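Local coordinates for vestitone reductase (Medicago sativa, PDB 2P4H), which catalyses the stereospecific, NADPH-dependent reduction of (3R)-vestitone, the penultimate step in making the defence phytoalexin medicarpin, at residues G245-E257 against I281-L294. Numbering follows the deposited sequence.
Sequences GRYNCSPFIVPIE and IKGARLPDLNTKKL
Leu294 packs its two methyl branches against strand 245-248 and the loop after it: CD1 meets Tyr247 CD1 at 4.1 Å, and CD2 reaches Cys249 SG. Beside it, the extended chain of Lys293 runs at about a right angle over one face of the Tyr247 ring, with CE in CH-pi contact and NZ 4.6 Å from the ring centroid, 9° off the normal, a cation-pi geometry. The same ammonium group donates to Arg246 O (2.8 Å from NZ), while the phenol hydroxyl of Tyr247 bonds to the backbone of Pro243. Farther along, Leu289 CB lies against Ser250 CB, and Ile253, with CG1 anti to its backbone N (chi1 -176°), lays CB and CG1 along the Asp288 side chain, and its CD1 touches the carbonyl oxygens of Leu286 and Pro287.

Polar groups join these patches. Thr291 OG1 accepts from Ser250 N at 2.8 Å and donates to Leu289 O, so this one hydroxyl joins both backbones. Asn248 ND2 donates to Asn290 O (2.9 Å) within its own amide plane but from above the carbonyl plane. One water links Asn248 O to Leu294 N; another bridges Ser250 O and Asp288 OD1.

At the far end, Arg285 and Glu257 form an end-on, two-bond salt bridge, NH2 to OE1 at 2.8 Å and NH1 to OE2 at 3.0 Å, through syn lone pairs and with the carboxylate and guanidinium planes 3° apart, nearly coplanar. A glutamine in place of Glu257 would probably leave the guanidinium without its countercharge and set one of its two N-H donors against an amide NH2.

Thus strand 245-248, at one edge of the parallel Rossmann sheet, and the start of helix 256-266 are tied to segment 281-294 by side-chain and water-mediated bonds as well as apolar contact, a link that probably depends on its hydroxyl, amide and charged groups.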
ATOM      1  N   GLY A 245     -13.513  -4.326   8.214  1.00 12.63           N
ATOM      2  CA  GLY A 245     -13.301  -2.975   8.699  1.00 11.40           C
ATOM      3  C   GLY A 245     -11.896  -2.486   8.400  1.00 11.52           C
ATOM      4  O   GLY A 245     -11.205  -3.054   7.547  1.00 11.48           O
ATOM      5  N   ARG A 246     -11.470  -1.442   9.106  1.00 11.38           N
ATOM      6  CA  ARG A 246     -10.145  -0.856   8.900  1.00 10.39           C
ATOM      7  C   ARG A 246      -9.058  -1.505   9.748  1.00 10.13           C
ATOM      8  O   ARG A 246      -9.279  -1.846  10.908  1.00 11.03           O
ATOM      9  CB  ARG A 246     -10.147   0.631   9.258  1.00 10.82           C
ATOM     10  CG  ARG A 246     -11.307   1.450   8.746  1.00 12.00           C
ATOM     11  CD  ARG A 246     -11.116   2.889   9.190  1.00 11.85           C
ATOM     12  NE  ARG A 246     -10.159   3.606   8.353  1.00 12.49           N
ATOM     13  CZ  ARG A 246      -9.552   4.737   8.701  1.00 11.87           C
ATOM     14  NH1 ARG A 246      -9.778   5.287   9.889  1.00 12.44           N
ATOM     15  NH2 ARG A 246      -8.755   5.352   7.840  1.00 13.44           N
ATOM     16  N   TYR A 247      -7.871  -1.643   9.165  1.00 10.00           N
ATOM     17  CA  TYR A 247      -6.725  -2.196   9.877  1.00  9.80           C
ATOM     18  C   TYR A 247      -5.451  -1.459   9.499  1.00  9.57           C
ATOM     19  O   TYR A 247      -5.077  -1.420   8.322  1.00 10.35           O
ATOM     20  CB  TYR A 247      -6.516  -3.678   9.544  1.00 10.80           C
ATOM     21  CG  TYR A 247      -7.515  -4.622  10.167  1.00 10.59           C
ATOM     22  CD1 TYR A 247      -7.278  -5.197  11.415  1.00 10.91           C
ATOM     23  CD2 TYR A 247      -8.702  -4.929   9.510  1.00 11.49           C
ATOM     24  CE1 TYR A 247      -8.204  -6.057  11.994  1.00 11.31           C
ATOM     25  CE2 TYR A 247      -9.640  -5.788  10.080  1.00 11.31           C
ATOM     26  CZ  TYR A 247      -9.382  -6.346  11.322  1.00 11.57           C
ATOM     27  OH  TYR A 247     -10.313  -7.179  11.898  1.00 12.47           O
ATOM     28  N   ASN A 248      -4.799  -0.855  10.486  1.00 10.27           N
ATOM     29  CA  ASN A 248      -3.512  -0.212  10.242  1.00  9.67           C
ATOM     30  C   ASN A 248      -2.557  -1.378   9.983  1.00 10.04           C
ATOM     31  O   ASN A 248      -2.678  -2.432  10.611  1.00 11.29           O
ATOM     32  CB  ASN A 248      -3.001   0.525  11.486  1.00 10.20           C
ATOM     33  CG  ASN A 248      -3.554   1.927  11.626  1.00 10.76           C
ATOM     34  OD1 ASN A 248      -3.948   2.559  10.646  1.00 11.79           O
ATOM     35  ND2 ASN A 248      -3.557   2.436  12.855  1.00 11.07           N
ATOM     36  N   CYS A 249      -1.617  -1.197   9.064  1.00 10.49           N
ATOM     37  CA  CYS A 249      -0.621  -2.233   8.769  1.00  9.60           C
ATOM     38  C   CYS A 249       0.685  -1.445   8.708  1.00  9.24           C
ATOM     39  O   CYS A 249       1.282  -1.254   7.643  1.00  9.94           O
ATOM     40  CB  CYS A 249      -0.937  -2.896   7.432  1.00  9.87           C
ATOM     41  SG  CYS A 249       0.089  -4.329   7.079  1.00 12.66           S
ATOM     42  N   SER A 250       1.133  -1.022   9.884  1.00 10.18           N
ATOM     43  CA  SER A 250       2.292  -0.144  10.020  1.00  9.52           C
ATOM     44  C   SER A 250       3.062  -0.511  11.288  1.00  9.95           C
ATOM     45  O   SER A 250       2.985   0.192  12.294  1.00 10.96           O
ATOM     46  CB  SER A 250       1.742   1.284  10.115  1.00 11.00           C
ATOM     47  OG  SER A 250       2.741   2.272  10.164  1.00 10.89           O
ATOM     48  N   PRO A 251       3.840  -1.603  11.241  1.00 10.71           N
ATOM     49  CA  PRO A 251       4.612  -2.066  12.399  1.00 11.42           C
ATOM     50  C   PRO A 251       5.807  -1.233  12.834  1.00 11.43           C
ATOM     51  O   PRO A 251       6.305  -1.401  13.950  1.00 12.48           O
ATOM     52  CB  PRO A 251       5.034  -3.469  11.981  1.00 11.30           C
ATOM     53  CG  PRO A 251       5.294  -3.291  10.515  1.00 11.32           C
ATOM     54  CD  PRO A 251       4.093  -2.465  10.069  1.00 10.55           C
ATOM     55  N   PHE A 252       6.273  -0.341  11.968  1.00 11.10           N
ATOM     56  CA  PHE A 252       7.446   0.458  12.291  1.00  9.91           C
ATOM     57  C   PHE A 252       7.211   1.962  12.326  1.00 10.37           C
ATOM     58  O   PHE A 252       6.433   2.503  11.538  1.00 11.01           O
ATOM     59  CB  PHE A 252       8.572   0.195  11.273  1.00 11.35           C
ATOM     60  CG  PHE A 252       8.776  -1.257  10.918  1.00 10.93           C
ATOM     61  CD1 PHE A 252       8.853  -2.237  11.905  1.00 12.19           C
ATOM     62  CD2 PHE A 252       8.945  -1.634   9.587  1.00 11.49           C
ATOM     63  CE1 PHE A 252       9.098  -3.575  11.567  1.00 12.16           C
ATOM     64  CE2 PHE A 252       9.192  -2.963   9.242  1.00 11.77           C
ATOM     65  CZ  PHE A 252       9.269  -3.934  10.234  1.00 12.62           C
ATOM     66  N   ILE A 253       7.890   2.629  13.253  1.00 10.95           N
ATOM     67  CA  ILE A 253       7.861   4.085  13.344  1.00 11.03           C
ATOM     68  C   ILE A 253       9.350   4.389  13.510  1.00 12.40           C
ATOM     69  O   ILE A 253       9.987   3.995  14.493  1.00 13.22           O
ATOM     70  CB  ILE A 253       6.965   4.601  14.505  1.00 11.12           C
ATOM     71  CG1 ILE A 253       6.913   6.129  14.452  1.00 10.74           C
ATOM     72  CG2 ILE A 253       7.435   4.075  15.848  1.00 12.72           C
ATOM     73  CD1 ILE A 253       6.324   6.680  13.153  1.00 11.70           C
ATOM     74  N   VAL A 254       9.901   5.069  12.508  1.00 12.47           N
ATOM     75  CA  VAL A 254      11.334   5.314  12.436  1.00 12.31           C
ATOM     76  C   VAL A 254      11.836   6.744  12.320  1.00 11.58           C
ATOM     77  O   VAL A 254      11.733   7.365  11.259  1.00 11.64           O
ATOM     78  CB  VAL A 254      11.909   4.523  11.232  1.00 12.58           C
ATOM     79  CG1 VAL A 254      13.426   4.529  11.267  1.00 14.45           C
ATOM     80  CG2 VAL A 254      11.357   3.096  11.236  1.00 14.90           C
ATOM     81  N   PRO A 255      12.397   7.286  13.411  1.00 11.86           N
ATOM     82  CA  PRO A 255      12.918   8.654  13.355  1.00 13.14           C
ATOM     83  C   PRO A 255      14.114   8.636  12.406  1.00 11.72           C
ATOM     84  O   PRO A 255      14.843   7.644  12.341  1.00 11.91           O
ATOM     85  CB  PRO A 255      13.342   8.925  14.796  1.00 12.97           C
ATOM     86  CG  PRO A 255      12.402   8.073  15.597  1.00 12.87           C
ATOM     87  CD  PRO A 255      12.371   6.787  14.799  1.00 13.28           C
ATOM     88  N   ILE A 256      14.331   9.724  11.680  1.00 11.93           N
ATOM     89  CA  ILE A 256      15.444   9.767  10.742  1.00 12.18           C
ATOM     90  C   ILE A 256      16.796   9.589  11.452  1.00 11.66           C
ATOM     91  O   ILE A 256      17.757   9.097  10.857  1.00 12.22           O
ATOM     92  CB  ILE A 256      15.400  11.085   9.913  1.00 11.94           C
ATOM     93  CG1 ILE A 256      16.316  10.969   8.695  1.00 13.55           C
ATOM     94  CG2 ILE A 256      15.767  12.274  10.783  1.00 13.54           C
ATOM     95  CD1 ILE A 256      16.057  12.040   7.648  1.00 14.98           C
ATOM     96  N   GLU A 257      16.862   9.971  12.726  1.00 12.38           N
ATOM     97  CA  GLU A 257      18.092   9.823  13.501  1.00 12.31           C
ATOM     98  C   GLU A 257      18.397   8.343  13.739  1.00 12.93           C
ATOM     99  O   GLU A 257      19.553   7.917  13.673  1.00 12.43           O
ATOM    100  CB  GLU A 257      17.972  10.548  14.845  1.00 14.25           C
ATOM    101  CG  GLU A 257      17.813  12.067  14.741  1.00 16.72           C
ATOM    102  CD  GLU A 257      16.377  12.523  14.512  1.00 18.67           C
ATOM    103  OE1 GLU A 257      16.157  13.751  14.435  1.00 21.33           O
ATOM    104  OE2 GLU A 257      15.463  11.673  14.414  1.00 15.81           O
ATOM    105  N   ILE A 281      17.327  19.014  12.705  1.00 30.45           N
ATOM    106  CA  ILE A 281      16.828  18.838  11.346  1.00 28.78           C
ATOM    107  C   ILE A 281      15.333  19.140  11.327  1.00 27.79           C
ATOM    108  O   ILE A 281      14.581  18.652  12.171  1.00 27.96           O
ATOM    109  CB  ILE A 281      17.066  17.389  10.837  1.00 28.82           C
ATOM    110  CG1 ILE A 281      16.657  17.274   9.366  1.00 28.61           C
ATOM    111  CG2 ILE A 281      16.287  16.395  11.691  1.00 28.70           C
ATOM    112  CD1 ILE A 281      17.559  18.036   8.416  1.00 29.63           C
ATOM    113  N   LYS A 282      14.908  19.955  10.368  1.00 26.30           N
ATOM    114  CA  LYS A 282      13.502  20.320  10.250  1.00 26.40           C
ATOM    115  C   LYS A 282      12.785  19.388   9.287  1.00 24.73           C
ATOM    116  O   LYS A 282      13.335  19.001   8.255  1.00 25.89           O
ATOM    117  CB  LYS A 282      13.372  21.765   9.763  1.00 27.74           C
ATOM    118  CG  LYS A 282      13.981  22.798  10.701  1.00 30.03           C
ATOM    119  CD  LYS A 282      13.289  22.795  12.056  1.00 31.83           C
ATOM    120  CE  LYS A 282      13.835  23.892  12.958  1.00 33.49           C
ATOM    121  NZ  LYS A 282      15.296  23.742  13.195  1.00 35.26           N
ATOM    122  N   GLY A 283      11.555  19.022   9.631  1.00 23.46           N
ATOM    123  CA  GLY A 283      10.796  18.138   8.773  1.00 20.77           C
ATOM    124  C   GLY A 283       9.497  17.666   9.392  1.00 18.15           C
ATOM    125  O   GLY A 283       9.132  18.076  10.496  1.00 19.21           O
ATOM    126  N   ALA A 284       8.803  16.795   8.671  1.00 16.94           N
ATOM    127  CA  ALA A 284       7.533  16.254   9.126  1.00 14.90           C
ATOM    128  C   ALA A 284       7.731  14.972   9.928  1.00 14.67           C
ATOM    129  O   ALA A 284       8.265  13.988   9.420  1.00 14.12           O
ATOM    130  CB  ALA A 284       6.633  15.984   7.926  1.00 16.54           C
ATOM    131  N   ARG A 285       7.303  14.996  11.184  1.00 14.39           N
ATOM    132  CA  ARG A 285       7.404  13.832  12.059  1.00 14.33           C
ATOM    133  C   ARG A 285       6.048  13.139  11.975  1.00 14.55           C
ATOM    134  O   ARG A 285       5.098  13.537  12.650  1.00 16.36           O
ATOM    135  CB  ARG A 285       7.682  14.269  13.503  1.00 16.74           C
ATOM    136  CG  ARG A 285       8.988  15.037  13.700  1.00 20.09           C
ATOM    137  CD  ARG A 285      10.194  14.108  13.806  1.00 22.03           C
ATOM    138  NE  ARG A 285      11.447  14.857  13.899  1.00 23.55           N
ATOM    139  CZ  ARG A 285      12.646  14.306  14.072  1.00 23.40           C
ATOM    140  NH1 ARG A 285      12.773  12.989  14.180  1.00 21.03           N
ATOM    141  NH2 ARG A 285      13.726  15.075  14.122  1.00 25.34           N
ATOM    142  N   LEU A 286       5.956  12.110  11.138  1.00 13.21           N
ATOM    143  CA  LEU A 286       4.699  11.395  10.948  1.00 13.31           C
ATOM    144  C   LEU A 286       4.274  10.593  12.164  1.00 12.81           C
ATOM    145  O   LEU A 286       5.102  10.156  12.958  1.00 13.03           O
ATOM    146  CB  LEU A 286       4.802  10.478   9.732  1.00 13.10           C
ATOM    147  CG  LEU A 286       5.124  11.210   8.429  1.00 13.79           C
ATOM    148  CD1 LEU A 286       5.333  10.196   7.317  1.00 14.23           C
ATOM    149  CD2 LEU A 286       3.998  12.174   8.086  1.00 16.29           C
ATOM    150  N   PRO A 287       2.959  10.386  12.325  1.00 11.79           N
ATOM    151  CA  PRO A 287       2.430   9.631  13.458  1.00 12.53           C
ATOM    152  C   PRO A 287       2.631   8.130  13.337  1.00 11.97           C
ATOM    153  O   PRO A 287       2.739   7.586  12.236  1.00 11.82           O
ATOM    154  CB  PRO A 287       0.951  10.003  13.451  1.00 13.76           C
ATOM    155  CG  PRO A 287       0.664  10.150  11.994  1.00 14.09           C
ATOM    156  CD  PRO A 287       1.867  10.923  11.494  1.00 12.49           C
ATOM    157  N   ASP A 288       2.694   7.474  14.487  1.00 13.18           N
ATOM    158  CA  ASP A 288       2.820   6.028  14.548  1.00 11.79           C
ATOM    159  C   ASP A 288       1.394   5.514  14.326  1.00 12.47           C
ATOM    160  O   ASP A 288       0.468   5.915  15.037  1.00 13.60           O
ATOM    161  CB  ASP A 288       3.343   5.627  15.936  1.00 12.20           C
ATOM    162  CG  ASP A 288       3.473   4.121  16.120  1.00 13.29           C
ATOM    163  OD1 ASP A 288       3.436   3.371  15.123  1.00 13.36           O
ATOM    164  OD2 ASP A 288       3.634   3.687  17.280  1.00 15.04           O
ATOM    165  N   LEU A 289       1.203   4.672  13.315  1.00 10.89           N
ATOM    166  CA  LEU A 289      -0.118   4.116  13.040  1.00 10.38           C
ATOM    167  C   LEU A 289      -0.183   2.785  13.793  1.00 11.01           C
ATOM    168  O   LEU A 289       0.234   1.741  13.285  1.00 11.52           O
ATOM    169  CB  LEU A 289      -0.311   3.923  11.528  1.00 11.10           C
ATOM    170  CG  LEU A 289       0.052   5.148  10.670  1.00 11.42           C
ATOM    171  CD1 LEU A 289      -0.243   4.855   9.207  1.00 12.47           C
ATOM    172  CD2 LEU A 289      -0.735   6.372  11.127  1.00 13.26           C
ATOM    173  N   ASN A 290      -0.692   2.858  15.022  1.00 11.13           N
ATOM    174  CA  ASN A 290      -0.809   1.714  15.930  1.00 11.41           C
ATOM    175  C   ASN A 290      -1.406   0.505  15.224  1.00 11.16           C
ATOM    176  O   ASN A 290      -2.538   0.544  14.757  1.00 10.59           O
ATOM    177  CB  ASN A 290      -1.671   2.118  17.129  1.00 12.94           C
ATOM    178  CG  ASN A 290      -1.530   1.175  18.306  1.00 13.15           C
ATOM    179  OD1 ASN A 290      -1.976   1.490  19.416  1.00 16.31           O
ATOM    180  ND2 ASN A 290      -0.920   0.018  18.081  1.00 11.01           N
ATOM    181  N   THR A 291      -0.633  -0.572  15.166  1.00 10.54           N
ATOM    182  CA  THR A 291      -1.048  -1.780  14.472  1.00 10.17           C
ATOM    183  C   THR A 291      -1.483  -2.905  15.420  1.00 11.30           C
ATOM    184  O   THR A 291      -1.539  -4.084  15.056  1.00 12.12           O
ATOM    185  CB  THR A 291       0.097  -2.171  13.500  1.00 11.42           C
ATOM    186  OG1 THR A 291       0.244  -1.102  12.554  1.00 11.04           O
ATOM    187  CG2 THR A 291      -0.187  -3.449  12.742  1.00 11.41           C
ATOM    188  N   LYS A 292      -1.844  -2.514  16.639  1.00 11.18           N
ATOM    189  CA  LYS A 292      -2.307  -3.461  17.644  1.00 11.19           C
ATOM    190  C   LYS A 292      -3.561  -4.223  17.197  1.00 11.37           C
ATOM    191  O   LYS A 292      -3.685  -5.416  17.458  1.00 10.83           O
ATOM    192  CB  LYS A 292      -2.584  -2.722  18.957  1.00 12.50           C
ATOM    193  CG  LYS A 292      -3.167  -3.590  20.061  1.00 14.49           C
ATOM    194  CD  LYS A 292      -3.268  -2.804  21.362  1.00 16.35           C
ATOM    195  CE  LYS A 292      -3.923  -3.620  22.469  1.00 18.09           C
ATOM    196  NZ  LYS A 292      -5.343  -3.944  22.153  1.00 17.23           N
ATOM    197  N   LYS A 293      -4.488  -3.552  16.514  1.00 10.24           N
ATOM    198  CA  LYS A 293      -5.712  -4.225  16.076  1.00 10.55           C
ATOM    199  C   LYS A 293      -5.421  -5.428  15.179  1.00 10.64           C
ATOM    200  O   LYS A 293      -5.992  -6.509  15.363  1.00 11.56           O
ATOM    201  CB  LYS A 293      -6.627  -3.239  15.345  1.00 10.18           C
ATOM    202  CG  LYS A 293      -7.997  -3.803  14.998  1.00 10.55           C
ATOM    203  CD  LYS A 293      -8.812  -2.795  14.200  1.00 10.82           C
ATOM    204  CE  LYS A 293     -10.179  -3.351  13.814  1.00 11.30           C
ATOM    205  NZ  LYS A 293     -10.982  -2.357  13.037  1.00 10.94           N
ATOM    206  N   LEU A 294      -4.530  -5.249  14.212  1.00 10.87           N
ATOM    207  CA  LEU A 294      -4.187  -6.335  13.303  1.00 10.13           C
ATOM    208  C   LEU A 294      -3.463  -7.473  14.028  1.00 11.08           C
ATOM    209  O   LEU A 294      -3.705  -8.646  13.745  1.00 11.07           O
ATOM    210  CB  LEU A 294      -3.329  -5.801  12.151  1.00 11.67           C
ATOM    211  CG  LEU A 294      -2.878  -6.797  11.078  1.00 11.03           C
ATOM    212  CD1 LEU A 294      -4.079  -7.509  10.479  1.00 11.57           C
ATOM    213  CD2 LEU A 294      -2.107  -6.055   9.998  1.00 12.35           C
TER
HETATM  214  O   HOH W   1      -3.933  -2.600  13.186  1.00 11.32           O
HETATM  215  O   HOH W   2       3.869   3.444  12.422  1.00 12.05           O
HETATM  216  O   HOH W   3       3.817   0.664  14.884  1.00 13.44           O